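Aromatic-amino-acid:2-oxoglutarate transaminase (Candida albicans, PDB 6HND) probably catalyses the pyridoxal-phosphate-dependent transfer of amino groups between aromatic amino acids, and perhaps 2-aminoadipate, and 2-oxo acids. Local coordinates at residues 121-124 against 125-128. Residues are numbered along the deposited sequence; the frame is centred on the assembly and turned at random.
Sequences LIDL and ARGL
Asp-123 and Leu-124 start a single short helical turn, and their carbonyls receive the amides of Gly-127 and Leu-128. Each amide donates to the carbonyl four residues earlier, Gly-127 N to Asp-123 O (2.7 Å) and Leu-128 N to Leu-124 O (2.8 Å). The extended backbone of 121-123 leads directly into helix 124-127, with Asp-123 as its N-cap. The Asp-123 side chain, its CG tucked over the backbone by a chi1 of 57°, turns back over the first turn, where Asp-123 OD1 accepts from Arg-126 N at 3.0 Å, nearly in line with the C-O bond. The Arg-126 side chain, bent at chi3, returns to the same carboxylate in a salt bridge, two nitrogens meeting one oxygen each. Arg-126 NE meets Asp-123 OD1 on its syn side, somewhat out of the carboxylate plane (3.2 Å); Arg-126 NH2 reaches Asp-123 OD2 from above that plane, in a nearly straight bond of 2.7 Å. The two flat groups are turned 44° apart. Backbone N and NE of one arginine thus come to OD1 from opposite faces of its plane, and OD2 has a second partner in Thr-116 N; bonds to both oxygens should hold the carboxylate against rotation. Ile-122 lays CG2 against Gly-127 CA (3.9 Å), and Leu-124 CB touches Leu-128 CD1 (3.9 Å). Around the turn, Ile-122 packs on helix 375-388, Leu-124 on strand 53-60 of the two-stranded sheet with 109-113, and Leu-128, about 12 Å from a bound pyridoxal-5'-phosphate, on Ala-344 of the second subunit.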
ATOM      1  N   LEU B 121      10.243 -11.489 -17.273  1.00 41.52           N
ATOM      2  CA  LEU B 121       8.952 -11.969 -16.713  1.00 44.20           C
ATOM      3  C   LEU B 121       9.088 -12.221 -15.219  1.00 39.81           C
ATOM      4  O   LEU B 121      10.174 -12.565 -14.766  1.00 39.04           O
ATOM      5  CB  LEU B 121       8.516 -13.261 -17.403  1.00 44.42           C
ATOM      6  CG  LEU B 121       8.251 -13.155 -18.899  1.00 44.90           C
ATOM      7  CD1 LEU B 121       7.856 -14.516 -19.473  1.00 42.70           C
ATOM      8  CD2 LEU B 121       7.180 -12.122 -19.174  1.00 45.66           C
ATOM      9  N   ILE B 122       7.976 -12.082 -14.500  1.00 41.83           N
ATOM     10  CA  ILE B 122       7.851 -12.511 -13.079  1.00 37.51           C
ATOM     11  C   ILE B 122       6.988 -13.767 -13.058  1.00 36.93           C
ATOM     12  O   ILE B 122       5.914 -13.718 -13.634  1.00 39.04           O
ATOM     13  CB  ILE B 122       7.286 -11.373 -12.217  1.00 35.85           C
ATOM     14  CG1 ILE B 122       7.995 -10.055 -12.529  1.00 34.39           C
ATOM     15  CG2 ILE B 122       7.390 -11.719 -10.748  1.00 38.10           C
ATOM     16  CD1 ILE B 122       7.343  -8.847 -11.900  1.00 35.24           C
ATOM     17  N   ASP B 123       7.481 -14.843 -12.443  1.00 36.02           N
ATOM     18  CA  ASP B 123       6.730 -16.100 -12.228  1.00 37.89           C
ATOM     19  C   ASP B 123       5.961 -15.995 -10.901  1.00 37.90           C
ATOM     20  O   ASP B 123       6.210 -15.029 -10.105  1.00 32.26           O
ATOM     21  CB  ASP B 123       7.658 -17.315 -12.322  1.00 41.66           C
ATOM     22  CG  ASP B 123       8.839 -17.316 -11.366  1.00 40.29           C
ATOM     23  OD1 ASP B 123       8.726 -16.658 -10.331  1.00 39.01           O
ATOM     24  OD2 ASP B 123       9.861 -18.001 -11.666  1.00 38.35           O
ATOM     25  N   LEU B 124       5.051 -16.932 -10.652  1.00 35.64           N
ATOM     26  CA  LEU B 124       4.228 -16.881  -9.419  1.00 39.91           C
ATOM     27  C   LEU B 124       5.062 -17.337  -8.211  1.00 41.53           C
ATOM     28  O   LEU B 124       4.788 -16.845  -7.097  1.00 39.03           O
ATOM     29  CB  LEU B 124       2.971 -17.725  -9.593  1.00 40.20           C
ATOM     30  CG  LEU B 124       2.038 -17.285 -10.720  1.00 44.73           C
ATOM     31  CD1 LEU B 124       0.886 -18.274 -10.855  1.00 46.69           C
ATOM     32  CD2 LEU B 124       1.497 -15.885 -10.479  1.00 46.60           C
ATOM     33  N   ALA B 125       6.069 -18.197  -8.398  1.00 42.53           N
ATOM     34  CA  ALA B 125       6.971 -18.626  -7.296  1.00 43.00           C
ATOM     35  C   ALA B 125       7.599 -17.384  -6.637  1.00 39.94           C
ATOM     36  O   ALA B 125       7.621 -17.281  -5.384  1.00 36.05           O
ATOM     37  CB  ALA B 125       8.018 -19.590  -7.810  1.00 44.90           C
ATOM     38  N   ARG B 126       8.044 -16.429  -7.434  1.00 36.37           N
ATOM     39  CA  ARG B 126       8.576 -15.157  -6.879  1.00 41.18           C
ATOM     40  C   ARG B 126       7.458 -14.113  -6.700  1.00 38.99           C
ATOM     41  O   ARG B 126       7.519 -13.361  -5.707  1.00 38.81           O
ATOM     42  CB  ARG B 126       9.753 -14.701  -7.736  1.00 41.42           C
ATOM     43  CG  ARG B 126      10.995 -15.515  -7.415  1.00 47.74           C
ATOM     44  CD  ARG B 126      12.100 -15.368  -8.415  1.00 52.33           C
ATOM     45  NE  ARG B 126      11.769 -16.057  -9.653  1.00 54.38           N
ATOM     46  CZ  ARG B 126      12.600 -16.147 -10.673  1.00 51.07           C
ATOM     47  NH1 ARG B 126      13.800 -15.607 -10.568  1.00 52.97           N
ATOM     48  NH2 ARG B 126      12.237 -16.752 -11.788  1.00 47.29           N
ATOM     49  N   GLY B 127       6.480 -14.067  -7.612  1.00 38.01           N
ATOM     50  CA  GLY B 127       5.421 -13.037  -7.620  1.00 36.72           C
ATOM     51  C   GLY B 127       4.558 -13.104  -6.373  1.00 36.08           C
ATOM     52  O   GLY B 127       4.160 -12.033  -5.851  1.00 36.94           O
ATOM     53  N   LEU B 128       4.283 -14.321  -5.908  1.00 34.03           N
ATOM     54  CA  LEU B 128       3.500 -14.591  -4.690  1.00 34.63           C
ATOM     55  C   LEU B 128       4.373 -14.725  -3.436  1.00 36.39           C
ATOM     56  O   LEU B 128       3.785 -14.861  -2.310  1.00 34.13           O
ATOM     57  CB  LEU B 128       2.687 -15.844  -4.967  1.00 34.88           C
ATOM     58  CG  LEU B 128       1.674 -15.637  -6.068  1.00 33.44           C
ATOM     59  CD1 LEU B 128       0.926 -16.919  -6.360  1.00 38.04           C
ATOM     60  CD2 LEU B 128       0.735 -14.520  -5.669  1.00 36.42           C
TER